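Local coordinates for ABC transporter binding protein AcbH (Actinoplanes, PDB 3OO8) that serves as the extracellular solute receptor of an ABC transporter and binds beta-D-galactopyranose as its exclusive sugar substrate, at residues A169-M172 with Q173-L177; A249-E253 with N254-G258. The protein carries 2 engineered substitutions. All coordinates share one frame; numbering follows the deposited sequence.

Interaction 1. Residues A169-M172 with Q173-L177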
ATOM      1  N   ALA A 169     -21.087 -11.084  -9.393  1.00 17.10           N
ATOM      2  CA  ALA A 169     -20.468 -10.866 -10.697  1.00 16.18           C
ATOM      3  C   ALA A 169     -21.342 -11.480 -11.783  1.00 18.05           C
ATOM      4  O   ALA A 169     -21.562 -10.867 -12.828  1.00 19.07           O
ATOM      5  CB  ALA A 169     -19.072 -11.489 -10.728  1.00 17.50           C
ATOM      6  N   ARG A 170     -21.839 -12.684 -11.518  1.00 18.02           N
ATOM      7  CA  ARG A 170     -22.701 -13.370 -12.472  1.00 20.29           C
ATOM      8  C   ARG A 170     -24.011 -12.622 -12.674  1.00 20.29           C
ATOM      9  O   ARG A 170     -24.469 -12.480 -13.816  1.00 22.99           O
ATOM     10  CB  ARG A 170     -22.905 -14.841 -12.103  1.00 20.27           C
ATOM     11  CG  ARG A 170     -21.642 -15.665 -12.329  1.00 22.61           C
ATOM     12  CD  ARG A 170     -21.827 -17.158 -12.039  1.00 24.81           C
ATOM     13  NE  ARG A 170     -22.626 -17.854 -13.056  1.00 31.99           N
ATOM     14  CZ  ARG A 170     -22.165 -18.272 -14.239  1.00 32.70           C
ATOM     15  NH1 ARG A 170     -20.903 -18.041 -14.618  1.00 33.05           N
ATOM     16  NH2 ARG A 170     -22.977 -18.910 -15.073  1.00 33.29           N
ATOM     17  N   LYS A 171     -24.578 -12.110 -11.586  1.00 20.73           N
ATOM     18  CA  LYS A 171     -25.824 -11.330 -11.649  1.00 20.13           C
ATOM     19  C   LYS A 171     -25.597 -10.060 -12.484  1.00 22.12           C
ATOM     20  O   LYS A 171     -26.441  -9.667 -13.335  1.00 21.23           O
ATOM     21  CB  LYS A 171     -26.287 -10.985 -10.238  1.00 20.68           C
ATOM     22  CG  LYS A 171     -27.605 -10.218 -10.150  1.00 23.28           C
ATOM     23  CD  LYS A 171     -28.040 -10.077  -8.689  1.00 27.24           C
ATOM     24  CE  LYS A 171     -29.168  -9.055  -8.495  1.00 30.79           C
ATOM     25  NZ  LYS A 171     -30.453  -9.562  -9.040  1.00 32.21           N
ATOM     26  N   MET A 172     -24.460  -9.414 -12.254  1.00 18.59           N
ATOM     27  CA  MET A 172     -24.095  -8.225 -13.011  1.00 20.05           C
ATOM     28  C   MET A 172     -23.993  -8.499 -14.505  1.00 20.22           C
ATOM     29  O   MET A 172     -24.433  -7.679 -15.316  1.00 21.40           O
ATOM     30  CB  MET A 172     -22.778  -7.628 -12.515  1.00 20.42           C
ATOM     31  CG  MET A 172     -22.973  -6.760 -11.295  1.00 20.39           C
ATOM     32  SD  MET A 172     -21.390  -6.351 -10.545  1.00 16.83           S
ATOM     33  CE  MET A 172     -21.889  -5.450  -9.059  1.00 17.39           C
ATOM     34  N   GLN A 173     -23.390  -9.627 -14.868  1.00 21.45           N
ATOM     35  CA  GLN A 173     -23.291  -9.987 -16.275  1.00 21.09           C
ATOM     36  C   GLN A 173     -24.674 -10.168 -16.885  1.00 23.43           C
ATOM     37  O   GLN A 173     -24.935  -9.652 -17.976  1.00 25.35           O
ATOM     38  CB  GLN A 173     -22.441 -11.247 -16.477  1.00 22.50           C
ATOM     39  CG  GLN A 173     -20.966 -10.915 -16.511  1.00 22.72           C
ATOM     40  CD  GLN A 173     -20.068 -12.061 -16.962  1.00 20.63           C
ATOM     41  OE1 GLN A 173     -20.426 -13.243 -16.875  1.00 19.43           O
ATOM     42  NE2 GLN A 173     -18.875 -11.707 -17.427  1.00 18.25           N
ATOM     43  N   SER A 174     -25.538 -10.906 -16.192  1.00 24.01           N
ATOM     44  CA  SER A 174     -26.940 -11.097 -16.626  1.00 25.75           C
ATOM     45  C   SER A 174     -27.664  -9.758 -16.747  1.00 25.70           C
ATOM     46  O   SER A 174     -28.529  -9.580 -17.619  1.00 26.50           O
ATOM     47  CB  SER A 174     -27.684 -12.023 -15.662  1.00 25.20           C
ATOM     48  OG  SER A 174     -27.223 -13.356 -15.841  1.00 32.50           O
ATOM     49  N   ASP A 175     -27.306  -8.810 -15.884  1.00 23.64           N
ATOM     50  CA  ASP A 175     -27.867  -7.467 -15.951  1.00 21.32           C
ATOM     51  C   ASP A 175     -27.210  -6.601 -17.043  1.00 20.38           C
ATOM     52  O   ASP A 175     -27.570  -5.435 -17.203  1.00 22.08           O
ATOM     53  CB  ASP A 175     -27.775  -6.751 -14.599  1.00 21.72           C
ATOM     54  CG  ASP A 175     -28.709  -7.335 -13.530  1.00 25.86           C
ATOM     55  OD1 ASP A 175     -29.625  -8.137 -13.846  1.00 23.43           O
ATOM     56  OD2 ASP A 175     -28.515  -6.983 -12.338  1.00 25.71           O
ATOM     57  N   GLY A 176     -26.267  -7.159 -17.800  1.00 19.93           N
ATOM     58  CA  GLY A 176     -25.596  -6.406 -18.856  1.00 20.28           C
ATOM     59  C   GLY A 176     -24.517  -5.433 -18.406  1.00 21.69           C
ATOM     60  O   GLY A 176     -24.219  -4.453 -19.078  1.00 20.81           O
ATOM     61  N   LEU A 177     -23.889  -5.704 -17.264  1.00 18.70           N
ATOM     62  CA  LEU A 177     -22.872  -4.808 -16.756  1.00 20.26           C
ATOM     63  C   LEU A 177     -21.552  -5.564 -16.751  1.00 19.65           C
ATOM     64  O   LEU A 177     -21.552  -6.771 -16.537  1.00 23.19           O
ATOM     65  CB  LEU A 177     -23.254  -4.464 -15.306  1.00 20.76           C
ATOM     66  CG  LEU A 177     -22.965  -3.107 -14.685  1.00 26.77           C
ATOM     67  CD1 LEU A 177     -23.654  -1.998 -15.461  1.00 30.03           C
ATOM     68  CD2 LEU A 177     -23.474  -3.147 -13.251  1.00 27.73           C
TER
HETATM   69  O   HOH W   1     -24.531 -14.744 -15.268  1.00 32.41           O
HETATM   70  O   HOH W   2     -30.715  -6.645 -10.832  1.00 26.11           O
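Met-172 meets Leu-177 twice, once through the backbone and once through the side chains. Leu-177 N donates to Met-172 O at 2.8 Å with an N-H...O angle of 160°, and beside this bond Met-172 CG lies 4.1 Å from Leu-177 CD2, the two apolar chains crossing at a slant. Met-172 CG stands beside its own backbone N, the chain runs on extended, and the side chain also touches Phe-151 of helix 148-154 and Tyr-156. The backbone bond is one half of a Schellman motif closing helix 162-174. Gly-176, with phi at 78°, is the first residue to leave helical geometry, and its N reaches back to Gln-173 O at 2.8 Å. One turn earlier the helix is regular: Gln-173 N binds Ala-169 O at 3.0 Å. Gln-173 CG passes alongside that carbonyl, and the side chain touches Tyr-235 and Pro-179, while NE2 makes a weak hydrogen bond to Ala-234 O. Lys-171 sends CG away from its backbone N (chi1 -178°), bringing it to 4.0 Å from Asp-175 OD2. The chain then bends at its last torsion, yet NZ stays 4.6 Å from Asp-175 OD2, too far for a salt bridge. A water spans the gap, donating to Asp-175 OD2 at 2.7 Å and accepting only weakly from Lys-171 NZ; Tyr-156 OH is also hydrogen-bonded to that oxygen.

Interaction 2. Residues A249-E253 with N254-G258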
ATOM      1  N   ALA A 249     -11.477   3.312 -14.339  1.00 14.81           N
ATOM      2  CA  ALA A 249     -12.140   4.082 -13.297  1.00 16.23           C
ATOM      3  C   ALA A 249     -13.306   4.911 -13.866  1.00 19.35           C
ATOM      4  O   ALA A 249     -14.361   5.014 -13.232  1.00 15.82           O
ATOM      5  CB  ALA A 249     -11.121   4.960 -12.565  1.00 15.77           C
ATOM      6  N   LYS A 250     -13.134   5.424 -15.086  1.00 20.29           N
ATOM      7  CA  LYS A 250     -14.213   6.194 -15.738  1.00 22.51           C
ATOM      8  C   LYS A 250     -15.365   5.261 -16.088  1.00 22.56           C
ATOM      9  O   LYS A 250     -16.529   5.656 -15.999  1.00 23.57           O
ATOM     10  CB  LYS A 250     -13.714   6.961 -16.967  1.00 24.66           C
ATOM     11  CG  LYS A 250     -13.099   8.339 -16.664  1.00 31.34           C
ATOM     12  CD  LYS A 250     -14.048   9.297 -15.883  1.00 35.27           C
ATOM     13  CE  LYS A 250     -13.383  10.657 -15.558  1.00 33.79           C
ATOM     14  NZ  LYS A 250     -13.951  11.385 -14.340  1.00 30.36           N
ATOM     15  N   ALA A 251     -15.063   4.017 -16.458  1.00 21.01           N
ATOM     16  CA  ALA A 251     -16.124   3.042 -16.731  1.00 20.14           C
ATOM     17  C   ALA A 251     -16.997   2.798 -15.497  1.00 20.81           C
ATOM     18  O   ALA A 251     -18.230   2.719 -15.600  1.00 19.66           O
ATOM     19  CB  ALA A 251     -15.569   1.724 -17.286  1.00 20.85           C
ATOM     20  N   LEU A 252     -16.362   2.664 -14.324  1.00 17.43           N
ATOM     21  CA  LEU A 252     -17.099   2.511 -13.079  1.00 17.56           C
ATOM     22  C   LEU A 252     -17.929   3.778 -12.812  1.00 18.70           C
ATOM     23  O   LEU A 252     -19.134   3.696 -12.540  1.00 17.71           O
ATOM     24  CB  LEU A 252     -16.120   2.289 -11.901  1.00 15.44           C
ATOM     25  CG  LEU A 252     -16.809   2.241 -10.530  1.00 15.25           C
ATOM     26  CD1 LEU A 252     -17.691   0.987 -10.434  1.00 15.67           C
ATOM     27  CD2 LEU A 252     -15.756   2.272  -9.385  1.00 14.13           C
ATOM     28  N   GLU A 253     -17.290   4.942 -12.938  1.00 17.05           N
ATOM     29  CA  GLU A 253     -17.939   6.216 -12.669  1.00 17.62           C
ATOM     30  C   GLU A 253     -19.151   6.445 -13.577  1.00 19.79           C
ATOM     31  O   GLU A 253     -20.176   6.986 -13.137  1.00 21.45           O
ATOM     32  CB  GLU A 253     -16.956   7.367 -12.819  1.00 15.81           C
ATOM     33  CG  GLU A 253     -17.493   8.666 -12.273  1.00 14.35           C
ATOM     34  CD  GLU A 253     -16.551   9.851 -12.396  1.00 17.93           C
ATOM     35  OE1 GLU A 253     -15.371   9.726 -12.803  1.00 21.99           O
ATOM     36  OE2 GLU A 253     -17.004  10.941 -12.032  1.00 20.48           O
ATOM     37  N   ASN A 254     -19.010   6.027 -14.827  1.00 20.73           N
ATOM     38  CA  ASN A 254     -20.076   6.179 -15.843  1.00 22.00           C
ATOM     39  C   ASN A 254     -21.105   5.052 -15.759  1.00 23.06           C
ATOM     40  O   ASN A 254     -21.989   4.927 -16.610  1.00 23.00           O
ATOM     41  CB  ASN A 254     -19.460   6.265 -17.251  1.00 23.19           C
ATOM     42  CG  ASN A 254     -18.823   7.620 -17.536  1.00 25.29           C
ATOM     43  OD1 ASN A 254     -19.241   8.640 -16.991  1.00 33.20           O
ATOM     44  ND2 ASN A 254     -17.812   7.639 -18.393  1.00 30.82           N
ATOM     45  N   LYS A 255     -20.981   4.219 -14.725  1.00 21.39           N
ATOM     46  CA  LYS A 255     -21.883   3.101 -14.498  1.00 20.98           C
ATOM     47  C   LYS A 255     -21.896   2.009 -15.580  1.00 19.64           C
ATOM     48  O   LYS A 255     -22.863   1.270 -15.720  1.00 20.52           O
ATOM     49  CB  LYS A 255     -23.283   3.578 -14.106  1.00 20.03           C
ATOM     50  CG  LYS A 255     -23.321   4.581 -12.978  1.00 24.05           C
ATOM     51  CD  LYS A 255     -24.760   4.974 -12.717  1.00 27.75           C
ATOM     52  CE  LYS A 255     -24.842   6.141 -11.766  1.00 35.91           C
ATOM     53  NZ  LYS A 255     -26.270   6.469 -11.499  1.00 42.28           N
ATOM     54  N   GLN A 256     -20.796   1.895 -16.314  1.00 19.86           N
ATOM     55  CA  GLN A 256     -20.641   0.867 -17.321  1.00 21.01           C
ATOM     56  C   GLN A 256     -20.059  -0.401 -16.703  1.00 20.97           C
ATOM     57  O   GLN A 256     -20.162  -1.477 -17.271  1.00 23.72           O
ATOM     58  CB  GLN A 256     -19.779   1.400 -18.469  1.00 22.70           C
ATOM     59  CG  GLN A 256     -20.537   2.446 -19.314  1.00 27.93           C
ATOM     60  CD  GLN A 256     -19.635   3.454 -20.031  1.00 35.87           C
ATOM     61  OE1 GLN A 256     -20.133   4.380 -20.687  1.00 38.26           O
ATOM     62  NE2 GLN A 256     -18.321   3.299 -19.894  1.00 31.88           N
ATOM     63  N   ALA A 257     -19.469  -0.261 -15.518  1.00 17.71           N
ATOM     64  CA  ALA A 257     -18.942  -1.413 -14.784  1.00 16.65           C
ATOM     65  C   ALA A 257     -19.537  -1.365 -13.372  1.00 16.17           C
ATOM     66  O   ALA A 257     -19.818  -0.282 -12.866  1.00 17.46           O
ATOM     67  CB  ALA A 257     -17.415  -1.344 -14.716  1.00 15.18           C
ATOM     68  N   GLY A 258     -19.705  -2.532 -12.754  1.00 14.25           N
ATOM     69  CA  GLY A 258     -20.277  -2.618 -11.413  1.00 15.70           C
ATOM     70  C   GLY A 258     -19.311  -2.393 -10.252  1.00 14.62           C
ATOM     71  O   GLY A 258     -19.724  -1.909  -9.189  1.00 14.36           O
TER
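Ala-251 O takes two backbone donors from the chain folding back over the end of helix 245-253. Gln-256 N comes in almost in line with the carbonyl at 2.8 Å (C=O...N 163°), whereas Ala-257 N, 3.2 Å from Ala-251 O, sits 61° out of the carbonyl plane. Lys-255 N binds Leu-252 O at 2.9 Å, also from above the plane. With Lys-255 at positive phi (63°), the Gln-256 and Lys-255 bonds define a Schellman motif, after which the chain enters strand 257-261. Ala-251 CB and Ala-257 CB lie 4.4 Å apart, an apolar contact at the side of both methyls. Leu-252 carries CD1 to 3.5 Å from Ala-257 O. Within the helix, Lys-250 NZ forms a 2.7 Å salt bridge to Glu-253 OE1, approaching from the syn side but tilted out of the carboxylate plane, while Glu-253 OE2 accepts from Asn-275 ND2 and Ser-272 N. Replacing Glu-253 by alanine would probably leave the Lys-250 ammonium without its carboxylate mate and both donors without their acceptor. With both oxygens engaged, the buried carboxylate is held against rotation, its charge probably offset in part by the Lys-250 ammonium and stabilised by the two neutral N-H donors.

How the interactions relate
Interactions 1 and 2 are both Schellman-type helix ends that lead, after three intervening residues, into strands 178-181 and 257-261, which pair in parallel. Their centres lie 14 Å apart, but they touch through Leu-177: its CD1 is 3.4 Å from Lys-255 O, and its CD2 is 3.7 Å from Gly-258 CA. Met-172 SD adds a further contact to Gly-258 CA at 4.0 Å. Backbone hydrogen bonding between Gly-258 and Val-178 joins the two strands near their starts. Interaction 1 lies away from the galactose site; interaction 2 is nearer, with the Leu-252 side chain about 10 Å from that of Gln-266, a galactose-binding residue on helix 264-270, which Leu-252 touches at Val-267.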